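Local coordinates for N-acetylglucosaminidase (Paenibacillus barengoltzii, PDB 6INX), which probably hydrolyses glycosidic bonds next to N-acetylglucosamine residues in chitin-type or N-glycan substrates, as a glycoside hydrolase of family 18, at residues V247-Y252 / V279-E284. Sequence-based numbering, arbitrary orientation.
Sequences VNRGLY and VRYWDE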
ATOM      1  N   VAL A 247     -16.852   7.466 -12.694  1.00 16.38           N
ATOM      2  CA  VAL A 247     -17.321   7.818 -11.360  1.00 14.93           C
ATOM      3  C   VAL A 247     -16.226   8.643 -10.698  1.00 11.82           C
ATOM      4  O   VAL A 247     -15.040   8.321 -10.824  1.00 12.69           O
ATOM      5  CB  VAL A 247     -17.598   6.543 -10.535  1.00 15.05           C
ATOM      6  CG1 VAL A 247     -18.003   6.907  -9.108  1.00 16.11           C
ATOM      7  CG2 VAL A 247     -18.656   5.673 -11.206  1.00 17.91           C
ATOM      8  N   ASN A 248     -16.605   9.718 -10.006  1.00 14.33           N
ATOM      9  CA  ASN A 248     -15.641  10.531  -9.257  1.00 12.85           C
ATOM     10  C   ASN A 248     -14.521  11.068 -10.148  1.00 13.43           C
ATOM     11  O   ASN A 248     -13.378  11.214  -9.703  1.00 13.82           O
ATOM     12  CB  ASN A 248     -15.054   9.762  -8.062  1.00 13.67           C
ATOM     13  CG  ASN A 248     -14.389  10.667  -7.037  1.00 17.17           C
ATOM     14  OD1 ASN A 248     -14.882  11.754  -6.731  1.00 16.30           O
ATOM     15  ND2 ASN A 248     -13.252  10.218  -6.503  1.00 15.83           N
ATOM     16  N   ARG A 249     -14.841  11.358 -11.418  1.00 12.60           N
ATOM     17  CA  ARG A 249     -13.865  11.878 -12.382  1.00 12.48           C
ATOM     18  C   ARG A 249     -12.692  10.922 -12.573  1.00 11.30           C
ATOM     19  O   ARG A 249     -11.576  11.351 -12.876  1.00 12.38           O
ATOM     20  CB  ARG A 249     -13.374  13.288 -12.031  1.00 13.91           C
ATOM     21  CG  ARG A 249     -14.485  14.324 -11.903  1.00 18.19           C
ATOM     22  CD  ARG A 249     -13.964  15.582 -11.241  1.00 22.98           C
ATOM     23  NE  ARG A 249     -15.050  16.331 -10.621  1.00 29.61           N
ATOM     24  CZ  ARG A 249     -15.491  16.114  -9.387  1.00 34.92           C
ATOM     25  NH1 ARG A 249     -14.928  15.177  -8.635  1.00 31.36           N
ATOM     26  NH2 ARG A 249     -16.491  16.837  -8.901  1.00 37.74           N
ATOM     27  N   GLY A 250     -12.947   9.626 -12.412  1.00 12.65           N
ATOM     28  CA  GLY A 250     -11.931   8.605 -12.603  1.00 11.41           C
ATOM     29  C   GLY A 250     -11.014   8.370 -11.417  1.00  9.88           C
ATOM     30  O   GLY A 250     -10.181   7.456 -11.485  1.00 11.69           O
ATOM     31  N   LEU A 251     -11.121   9.163 -10.351  1.00 12.45           N
ATOM     32  CA  LEU A 251     -10.178   9.137  -9.241  1.00 12.15           C
ATOM     33  C   LEU A 251     -10.607   8.095  -8.212  1.00 10.71           C
ATOM     34  O   LEU A 251     -11.769   8.063  -7.793  1.00 11.78           O
ATOM     35  CB  LEU A 251     -10.105  10.525  -8.604  1.00 12.29           C
ATOM     36  CG  LEU A 251      -9.094  10.733  -7.479  1.00 10.56           C
ATOM     37  CD1 LEU A 251      -7.675  10.581  -7.992  1.00 12.68           C
ATOM     38  CD2 LEU A 251      -9.265  12.110  -6.862  1.00 13.23           C
ATOM     39  N   TYR A 252      -9.673   7.219  -7.843  1.00  9.88           N
ATOM     40  CA  TYR A 252      -9.917   6.155  -6.858  1.00 12.09           C
ATOM     41  C   TYR A 252     -10.926   5.134  -7.377  1.00 11.12           C
ATOM     42  O   TYR A 252     -11.797   4.657  -6.647  1.00 11.68           O
ATOM     43  CB  TYR A 252     -10.260   6.686  -5.454  1.00 12.49           C
ATOM     44  CG  TYR A 252      -9.303   7.763  -5.014  1.00 10.59           C
ATOM     45  CD1 TYR A 252      -7.948   7.663  -5.304  1.00 11.31           C
ATOM     46  CD2 TYR A 252      -9.747   8.896  -4.360  1.00 11.85           C
ATOM     47  CE1 TYR A 252      -7.064   8.642  -4.932  1.00 13.19           C
ATOM     48  CE2 TYR A 252      -8.859   9.889  -3.984  1.00  9.69           C
ATOM     49  CZ  TYR A 252      -7.519   9.752  -4.286  1.00 11.36           C
ATOM     50  OH  TYR A 252      -6.613  10.733  -3.938  1.00 14.61           O
ATOM     51  N   VAL A 279     -10.500  16.047 -19.813  1.00 16.06           N
ATOM     52  CA  VAL A 279     -10.679  17.248 -19.012  1.00 15.29           C
ATOM     53  C   VAL A 279      -9.628  17.266 -17.912  1.00 15.47           C
ATOM     54  O   VAL A 279      -9.396  16.247 -17.246  1.00 13.61           O
ATOM     55  CB  VAL A 279     -12.094  17.292 -18.415  1.00 15.40           C
ATOM     56  CG1 VAL A 279     -12.271  18.539 -17.580  1.00 17.57           C
ATOM     57  CG2 VAL A 279     -13.130  17.219 -19.524  1.00 18.97           C
ATOM     58  N   ARG A 280      -8.983  18.414 -17.722  1.00 14.19           N
ATOM     59  CA  ARG A 280      -8.073  18.578 -16.597  1.00 13.86           C
ATOM     60  C   ARG A 280      -8.837  18.965 -15.340  1.00 15.51           C
ATOM     61  O   ARG A 280      -9.640  19.910 -15.344  1.00 16.01           O
ATOM     62  CB  ARG A 280      -7.003  19.626 -16.899  1.00 13.70           C
ATOM     63  CG  ARG A 280      -6.079  19.898 -15.715  1.00 13.98           C
ATOM     64  CD  ARG A 280      -5.233  21.125 -15.970  1.00 15.59           C
ATOM     65  NE  ARG A 280      -4.216  21.378 -14.944  1.00 15.81           N
ATOM     66  CZ  ARG A 280      -4.410  22.081 -13.828  1.00 15.68           C
ATOM     67  NH1 ARG A 280      -5.613  22.583 -13.538  1.00 14.85           N
ATOM     68  NH2 ARG A 280      -3.406  22.274 -12.979  1.00 18.28           N
ATOM     69  N   TYR A 281      -8.580  18.231 -14.268  1.00 13.28           N
ATOM     70  CA  TYR A 281      -9.090  18.530 -12.945  1.00 14.58           C
ATOM     71  C   TYR A 281      -7.922  18.810 -12.013  1.00 14.18           C
ATOM     72  O   TYR A 281      -6.797  18.348 -12.235  1.00 14.40           O
ATOM     73  CB  TYR A 281      -9.911  17.355 -12.417  1.00 15.60           C
ATOM     74  CG  TYR A 281     -11.095  17.050 -13.300  1.00 15.93           C
ATOM     75  CD1 TYR A 281     -12.212  17.887 -13.308  1.00 17.05           C
ATOM     76  CD2 TYR A 281     -11.097  15.948 -14.138  1.00 15.01           C
ATOM     77  CE1 TYR A 281     -13.289  17.620 -14.114  1.00 18.28           C
ATOM     78  CE2 TYR A 281     -12.180  15.667 -14.952  1.00 16.65           C
ATOM     79  CZ  TYR A 281     -13.278  16.508 -14.931  1.00 17.35           C
ATOM     80  OH  TYR A 281     -14.350  16.241 -15.749  1.00 22.49           O
ATOM     81  N   TRP A 282      -8.184  19.607 -10.988  1.00 15.42           N
ATOM     82  CA  TRP A 282      -7.202  19.928  -9.967  1.00 13.83           C
ATOM     83  C   TRP A 282      -7.686  19.374  -8.638  1.00 14.53           C
ATOM     84  O   TRP A 282      -8.814  19.656  -8.215  1.00 14.93           O
ATOM     85  CB  TRP A 282      -6.985  21.443  -9.872  1.00 14.30           C
ATOM     86  CG  TRP A 282      -6.027  21.862  -8.788  1.00 13.28           C
ATOM     87  CD1 TRP A 282      -6.337  22.455  -7.599  1.00 17.00           C
ATOM     88  CD2 TRP A 282      -4.596  21.700  -8.788  1.00 12.54           C
ATOM     89  NE1 TRP A 282      -5.196  22.675  -6.865  1.00 16.63           N
ATOM     90  CE2 TRP A 282      -4.116  22.218  -7.572  1.00 14.68           C
ATOM     91  CE3 TRP A 282      -3.680  21.168  -9.700  1.00 15.49           C
ATOM     92  CZ2 TRP A 282      -2.762  22.230  -7.248  1.00 16.73           C
ATOM     93  CZ3 TRP A 282      -2.332  21.179  -9.369  1.00 13.31           C
ATOM     94  CH2 TRP A 282      -1.889  21.704  -8.158  1.00 15.90           C
ATOM     95  N   ASP A 283      -6.851  18.559  -8.001  1.00 12.96           N
ATOM     96  CA  ASP A 283      -7.132  18.036  -6.666  1.00 11.47           C
ATOM     97  C   ASP A 283      -6.565  19.031  -5.659  1.00 13.21           C
ATOM     98  O   ASP A 283      -5.350  19.092  -5.444  1.00 14.33           O
ATOM     99  CB  ASP A 283      -6.505  16.652  -6.518  1.00 13.41           C
ATOM    100  CG  ASP A 283      -6.896  15.961  -5.235  1.00 15.17           C
ATOM    101  OD1 ASP A 283      -7.061  16.655  -4.214  1.00 12.52           O
ATOM    102  OD2 ASP A 283      -7.004  14.714  -5.247  1.00 13.40           O
ATOM    103  N   GLU A 284      -7.451  19.826  -5.049  1.00 13.52           N
ATOM    104  CA  GLU A 284      -7.025  20.864  -4.121  1.00 14.85           C
ATOM    105  C   GLU A 284      -6.452  20.304  -2.830  1.00 15.98           C
ATOM    106  O   GLU A 284      -5.741  21.025  -2.126  1.00 18.34           O
ATOM    107  CB  GLU A 284      -8.190  21.810  -3.798  1.00 18.83           C
ATOM    108  CG  GLU A 284      -8.637  22.676  -4.963  1.00 27.74           C
ATOM    109  CD  GLU A 284      -9.694  23.692  -4.564  1.00 39.73           C
ATOM    110  OE1 GLU A 284      -9.414  24.531  -3.680  1.00 41.87           O
ATOM    111  OE2 GLU A 284     -10.804  23.651  -5.136  1.00 44.53           O
TER
HETATM  112  O   HOH W   1      -7.519  13.081  -3.288  1.00 15.89           O
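Arg249 lies across the ring of Tyr281 and shows how an arginine can use its aliphatic chain, more than its charge, to meet an aromatic face. CB starts over the CD2-CE2 side of the ring, with Arg249 CB 4.0 Å from Tyr281 CE2. CG lies over the face toward the hydroxyl-bearing carbon, Arg249 CG 3.9 Å from Tyr281 CZ, and CD settles over the middle, 3.6 Å from the ring centroid and 14° off its normal, a CH-pi contact. Because CG is anti to the carbonyl carbon (chi1 -57°) and the chain runs extended from there to NE, it lifts the guanidinium up and away from the face, beyond the CE1 side, its plane 68° from that of the ring. Arg249 CZ is 5.8 Å from the Tyr281 ring centroid, so any cation-pi attraction is weak. Val279 CG1 packs against the opposite face of Tyr281, towards its rim. With an alanine in place of Tyr281, the methylenes of Arg249 would probably lose their platform and the arginine would be freer to swing. Further along, Leu251 CD2 touches Asp283 OD2 at 3.8 Å, while one water links that oxygen to Tyr252 OH, at 2.6 Å from each; His197 NE2 also hydrogen-bonds to OD2. The contact fastens the loop between strands 237-241 and 260-264 to the outermost strand 279-283 of the antiparallel sheet, consistent with the alpha+beta insertion many family 18 enzymes carry on their TIM barrel. Chemically, carbon-on-ring packing is paired with a water-mediated link to a carboxylate held at both oxygens, OD1 taking the backbone N-H of Glu285 and Ala286.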